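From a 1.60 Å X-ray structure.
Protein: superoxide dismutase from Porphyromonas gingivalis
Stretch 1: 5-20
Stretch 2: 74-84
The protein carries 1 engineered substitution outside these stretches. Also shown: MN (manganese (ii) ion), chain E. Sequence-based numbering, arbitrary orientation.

Stretch 1 5-20: LISLPYAVDALAPVIS
Stretch 2 74-84: HNLYFTQFRPG

Stretch 1 runs as an irregular chain, without regular helix or strand, alongside a helix that began earlier in the chain and the loop that follows it in stretch 2. As far as Ala-14 the two segments advance in the same direction: the CA atoms of Ile-6 and Asn-75 lie 6.9 Å apart, those of Pro-9 and Thr-79 6.8 Å, and those of Ala-14 and Pro-83 5.8 Å. Together they bury 670 Å², with the largest shares from Ile-6, Phe-78 and Tyr-10.

From Leu-5 to Leu-8 the backbone is extended (phi -61 to -89°, psi 116 to 147°), and the CA-to-CB bond of Ile-6 points toward the helix. Its chi1 is 59° (p) and its chi2 159° (t). Asn-75 OD1 lies 3.3 Å from Ile-6 CG2 and 3.7 Å from Ile-6 CD1, and CD1 is also 4.3 Å from Phe-78 CB and from Thr-79 CG2. A water joins the same neighbours, accepting from Ile-6 N at 2.9 Å and donating to Asn-75 OD1 at 2.7 Å, so the backbone amide is satisfied without direct contact with the helix. Thr-79 (chi1 p) turns its OG1 back to Asn-75 O, 2.7 Å away, which occupies the hydroxyl within its own stretch.

Phe-78, chi1 -71° (m), also directs its CB toward stretch 1. Leu-8 (m, t) starts sideways, but its end reaches in, bringing CD2 to 3.7 Å from Phe-78 CB. At Pro-9 (phi/psi -81/9°) the chain bends, and Tyr-10 (-151/167°) is extended again. Its p rotamer, chi1 42° and chi2 78°, carries the ring along stretch 2 so that OH donates to Phe-78 O at 2.8 Å. This is the sole direct hydrogen bond between the stretches. The acceptor lies at the edge of the tyrosine ring, near its plane, as suits a phenolic hydroxyl, whose O-H bond prefers the ring plane, and CE2 approaches Phe-81 O to 3.1 Å.

Arg-82 points its CB away, yet its m, m, t side chain folds back. NH1 donates to Thr-79 O at 3.1 Å and to Phe-81 O at 2.9 Å, tethering the guanidinium so that Pro-9 CB lies over one face, 3.4 Å from NH2. Its aliphatic portion meets the tyrosine, with CD 4.1 Å from Tyr-10 CD2.

Farther along, two overlapping type I turns, Ala-11 to Ala-14 and Asp-13 to Ala-16, carry the chain onward; it comes back after Pro-17. The first is closed by Ala-14 N to Ala-11 O at 2.9 Å. The small Ala-14 sits close to the proline ring, its CB 4.0 Å from Pro-83 CG. Leu-15 (m, t) places CD1 3.7 Å from Phe-81 CB. After a cis peptide before Pro-17, Ile-19 (m, t) rests CD1 against two aromatic residues, 3.7 Å from Phe-81 CE2 and 3.4 Å from Tyr-77 OH, where branched aliphatic bulk suits a buried site. On the same helix, His-74, its CA-to-CB bond sideways, makes no contact with stretch 1 and binds manganese through NE2 at 2.2 Å.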

# COMPACT_ATOMS: atom_id res chain seq x y z
N LEU A 5 -15.51 -12.70 -10.71
CA LEU A 5 -15.14 -12.55 -9.31
C LEU A 5 -15.25 -14.02 -8.83
O LEU A 5 -16.33 -14.62 -8.85
CB LEU A 5 -16.15 -11.68 -8.54
CG LEU A 5 -15.94 -11.68 -7.01
CD1 LEU A 5 -14.51 -11.25 -6.68
CD2 LEU A 5 -16.95 -10.74 -6.33
N ILE A 6 -14.15 -14.61 -8.42
CA ILE A 6 -14.20 -16.00 -8.00
C ILE A 6 -15.13 -16.27 -6.80
O ILE A 6 -15.32 -15.44 -5.93
CB ILE A 6 -12.80 -16.55 -7.69
CG1 ILE A 6 -12.14 -15.72 -6.59
CG2 ILE A 6 -11.95 -16.55 -8.95
CD1 ILE A 6 -11.06 -16.45 -5.91
N SER A 7 -15.72 -17.44 -6.81
CA SER A 7 -16.59 -17.83 -5.71
C SER A 7 -15.61 -18.49 -4.74
O SER A 7 -14.72 -19.20 -5.17
CB SER A 7 -17.62 -18.84 -6.21
OG SER A 7 -16.95 -19.99 -6.66
N LEU A 8 -15.75 -18.22 -3.44
CA LEU A 8 -14.84 -18.80 -2.46
C LEU A 8 -15.18 -20.25 -2.18
O LEU A 8 -16.35 -20.61 -2.17
CB LEU A 8 -14.89 -18.01 -1.16
CG LEU A 8 -14.41 -16.57 -1.30
CD1 LEU A 8 -14.72 -15.86 -0.01
CD2 LEU A 8 -12.90 -16.53 -1.60
N PRO A 9 -14.16 -21.10 -1.96
CA PRO A 9 -14.33 -22.53 -1.69
C PRO A 9 -14.68 -22.86 -0.24
O PRO A 9 -14.70 -24.03 0.14
CB PRO A 9 -12.99 -23.15 -2.11
CG PRO A 9 -12.01 -22.04 -2.11
CD PRO A 9 -12.74 -20.72 -1.99
N TYR A 10 -14.96 -21.81 0.53
CA TYR A 10 -15.31 -21.93 1.95
C TYR A 10 -16.23 -20.79 2.35
O TYR A 10 -16.40 -19.82 1.61
CB TYR A 10 -14.03 -21.89 2.80
CG TYR A 10 -13.04 -20.85 2.34
CD1 TYR A 10 -13.22 -19.50 2.66
CD2 TYR A 10 -11.94 -21.21 1.57
CE1 TYR A 10 -12.35 -18.53 2.22
CE2 TYR A 10 -11.04 -20.25 1.12
CZ TYR A 10 -11.25 -18.91 1.44
OH TYR A 10 -10.44 -17.95 0.91
N ALA A 11 -16.85 -20.91 3.53
CA ALA A 11 -17.77 -19.91 4.05
C ALA A 11 -16.97 -18.64 4.34
O ALA A 11 -15.77 -18.74 4.65
CB ALA A 11 -18.40 -20.43 5.34
N VAL A 12 -17.60 -17.47 4.24
CA VAL A 12 -16.87 -16.22 4.45
C VAL A 12 -16.25 -16.03 5.83
O VAL A 12 -15.39 -15.15 5.99
CB VAL A 12 -17.70 -14.98 4.12
CG1 VAL A 12 -18.13 -15.02 2.67
CG2 VAL A 12 -18.90 -14.87 5.05
N ASP A 13 -16.68 -16.81 6.82
CA ASP A 13 -16.11 -16.68 8.15
C ASP A 13 -15.18 -17.84 8.46
O ASP A 13 -14.69 -17.97 9.58
CB ASP A 13 -17.24 -16.60 9.20
CG ASP A 13 -18.05 -17.90 9.30
OD1 ASP A 13 -17.99 -18.73 8.38
OD2 ASP A 13 -18.75 -18.10 10.33
N ALA A 14 -14.91 -18.68 7.47
CA ALA A 14 -14.07 -19.86 7.68
C ALA A 14 -12.60 -19.62 8.06
O ALA A 14 -11.98 -20.48 8.67
CB ALA A 14 -14.14 -20.77 6.43
N LEU A 15 -12.05 -18.45 7.69
CA LEU A 15 -10.64 -18.14 8.01
C LEU A 15 -10.46 -17.22 9.22
O LEU A 15 -9.33 -16.86 9.56
CB LEU A 15 -9.92 -17.52 6.79
CG LEU A 15 -10.18 -18.27 5.48
CD1 LEU A 15 -9.49 -17.53 4.34
CD2 LEU A 15 -9.65 -19.71 5.54
N ALA A 16 -11.57 -16.90 9.90
CA ALA A 16 -11.50 -16.04 11.08
C ALA A 16 -10.76 -16.86 12.14
O ALA A 16 -10.99 -18.07 12.27
CB ALA A 16 -12.91 -15.69 11.57
N PRO A 17 -9.93 -16.20 12.96
CA PRO A 17 -9.63 -14.77 13.02
C PRO A 17 -8.54 -14.18 12.14
O PRO A 17 -8.40 -12.95 12.07
CB PRO A 17 -9.22 -14.59 14.46
CG PRO A 17 -8.41 -15.81 14.71
CD PRO A 17 -9.18 -16.92 14.01
N VAL A 18 -7.78 -15.05 11.49
CA VAL A 18 -6.63 -14.66 10.66
C VAL A 18 -7.04 -13.74 9.50
O VAL A 18 -6.34 -12.77 9.19
CB VAL A 18 -5.89 -15.93 10.18
CG1 VAL A 18 -4.63 -15.52 9.38
CG2 VAL A 18 -5.49 -16.79 11.40
N ILE A 19 -8.13 -14.09 8.85
CA ILE A 19 -8.73 -13.26 7.81
C ILE A 19 -10.19 -13.35 8.27
O ILE A 19 -10.86 -14.35 8.03
CB ILE A 19 -8.56 -13.82 6.38
CG1 ILE A 19 -7.06 -13.91 6.04
CG2 ILE A 19 -9.21 -12.87 5.35
CD1 ILE A 19 -6.76 -14.41 4.63
N SER A 20 -10.63 -12.30 8.96
CA SER A 20 -11.97 -12.23 9.54
C SER A 20 -13.05 -12.18 8.49
O SER A 20 -12.78 -11.94 7.31
CB SER A 20 -12.09 -10.99 10.42
OG SER A 20 -12.17 -9.84 9.61
N HIS A 74 -4.98 -12.47 -6.25
CA HIS A 74 -6.05 -12.75 -5.30
C HIS A 74 -6.68 -14.09 -5.55
O HIS A 74 -7.07 -14.76 -4.60
CB HIS A 74 -7.10 -11.65 -5.32
CG HIS A 74 -6.61 -10.38 -4.70
ND1 HIS A 74 -5.94 -9.42 -5.41
CD2 HIS A 74 -6.66 -9.95 -3.42
CE1 HIS A 74 -5.58 -8.44 -4.60
NE2 HIS A 74 -6.00 -8.73 -3.39
N ASN A 75 -6.81 -14.48 -6.82
CA ASN A 75 -7.41 -15.77 -7.11
C ASN A 75 -6.62 -16.89 -6.48
O ASN A 75 -7.22 -17.79 -5.89
CB ASN A 75 -7.55 -15.97 -8.62
CG ASN A 75 -8.65 -15.10 -9.23
OD1 ASN A 75 -9.40 -14.45 -8.50
ND2 ASN A 75 -8.75 -15.09 -10.56
N LEU A 76 -5.30 -16.86 -6.58
CA LEU A 76 -4.46 -17.86 -5.96
C LEU A 76 -4.45 -17.72 -4.44
O LEU A 76 -4.45 -18.69 -3.69
CB LEU A 76 -3.03 -17.71 -6.50
CG LEU A 76 -2.94 -18.04 -8.01
CD1 LEU A 76 -1.62 -17.56 -8.55
CD2 LEU A 76 -3.12 -19.55 -8.25
N TYR A 77 -4.43 -16.49 -3.96
CA TYR A 77 -4.40 -16.25 -2.54
C TYR A 77 -5.64 -16.81 -1.83
O TYR A 77 -5.54 -17.62 -0.91
CB TYR A 77 -4.25 -14.72 -2.32
CG TYR A 77 -4.43 -14.22 -0.91
CD1 TYR A 77 -3.36 -14.22 -0.02
CD2 TYR A 77 -5.64 -13.64 -0.50
CE1 TYR A 77 -3.48 -13.63 1.25
CE2 TYR A 77 -5.77 -13.05 0.77
CZ TYR A 77 -4.68 -13.05 1.63
OH TYR A 77 -4.73 -12.35 2.82
N PHE A 78 -6.82 -16.45 -2.28
CA PHE A 78 -7.99 -16.95 -1.57
C PHE A 78 -8.15 -18.45 -1.73
O PHE A 78 -8.62 -19.11 -0.82
CB PHE A 78 -9.26 -16.27 -2.03
CG PHE A 78 -9.36 -14.84 -1.59
CD1 PHE A 78 -9.38 -13.82 -2.54
CD2 PHE A 78 -9.40 -14.51 -0.24
CE1 PHE A 78 -9.44 -12.50 -2.16
CE2 PHE A 78 -9.45 -13.16 0.16
CZ PHE A 78 -9.47 -12.18 -0.81
N THR A 79 -7.76 -19.00 -2.85
CA THR A 79 -7.98 -20.43 -3.01
C THR A 79 -7.00 -21.34 -2.28
O THR A 79 -7.21 -22.56 -2.23
CB THR A 79 -8.07 -20.85 -4.49
OG1 THR A 79 -6.90 -20.43 -5.20
CG2 THR A 79 -9.31 -20.25 -5.10
N GLN A 80 -5.97 -20.78 -1.67
CA GLN A 80 -5.00 -21.65 -1.02
C GLN A 80 -5.26 -21.86 0.46
O GLN A 80 -4.53 -22.61 1.10
CB GLN A 80 -3.59 -21.09 -1.20
CG GLN A 80 -3.34 -19.86 -0.34
CD GLN A 80 -2.23 -18.93 -0.82
OE1 GLN A 80 -1.51 -19.17 -1.81
NE2 GLN A 80 -2.07 -17.83 -0.10
N PHE A 81 -6.29 -21.20 0.97
CA PHE A 81 -6.63 -21.28 2.40
C PHE A 81 -7.83 -22.16 2.70
O PHE A 81 -8.75 -22.26 1.89
CB PHE A 81 -6.93 -19.86 2.94
CG PHE A 81 -5.79 -18.90 2.83
CD1 PHE A 81 -4.50 -19.24 3.24
CD2 PHE A 81 -6.01 -17.61 2.34
CE1 PHE A 81 -3.46 -18.30 3.18
CE2 PHE A 81 -4.97 -16.67 2.27
CZ PHE A 81 -3.70 -17.02 2.69
N ARG A 82 -7.82 -22.79 3.88
CA ARG A 82 -8.92 -23.61 4.34
C ARG A 82 -8.86 -23.72 5.84
O ARG A 82 -7.80 -23.59 6.44
CB ARG A 82 -8.83 -25.05 3.81
CG ARG A 82 -9.03 -25.21 2.30
CD ARG A 82 -10.49 -24.98 1.91
NE ARG A 82 -10.74 -25.44 0.55
CZ ARG A 82 -10.22 -24.88 -0.54
NH1 ARG A 82 -9.40 -23.83 -0.42
NH2 ARG A 82 -10.48 -25.38 -1.75
N PRO A 83 -10.03 -23.89 6.48
CA PRO A 83 -10.05 -24.04 7.93
C PRO A 83 -9.68 -25.51 8.20
O PRO A 83 -9.77 -26.36 7.30
CB PRO A 83 -11.51 -23.76 8.29
CG PRO A 83 -12.29 -24.22 7.10
CD PRO A 83 -11.39 -23.91 5.90
N GLY A 84 -9.26 -25.80 9.43
CA GLY A 84 -8.89 -27.16 9.80
C GLY A 84 -7.66 -27.69 9.10
O GLY A 84 -7.48 -28.91 8.99
MN MN E . -5.27 -7.85 -1.51
O HOH W 1 -11.71 -13.04 -8.94
O HOH W 2 -3.50 -7.07 -2.64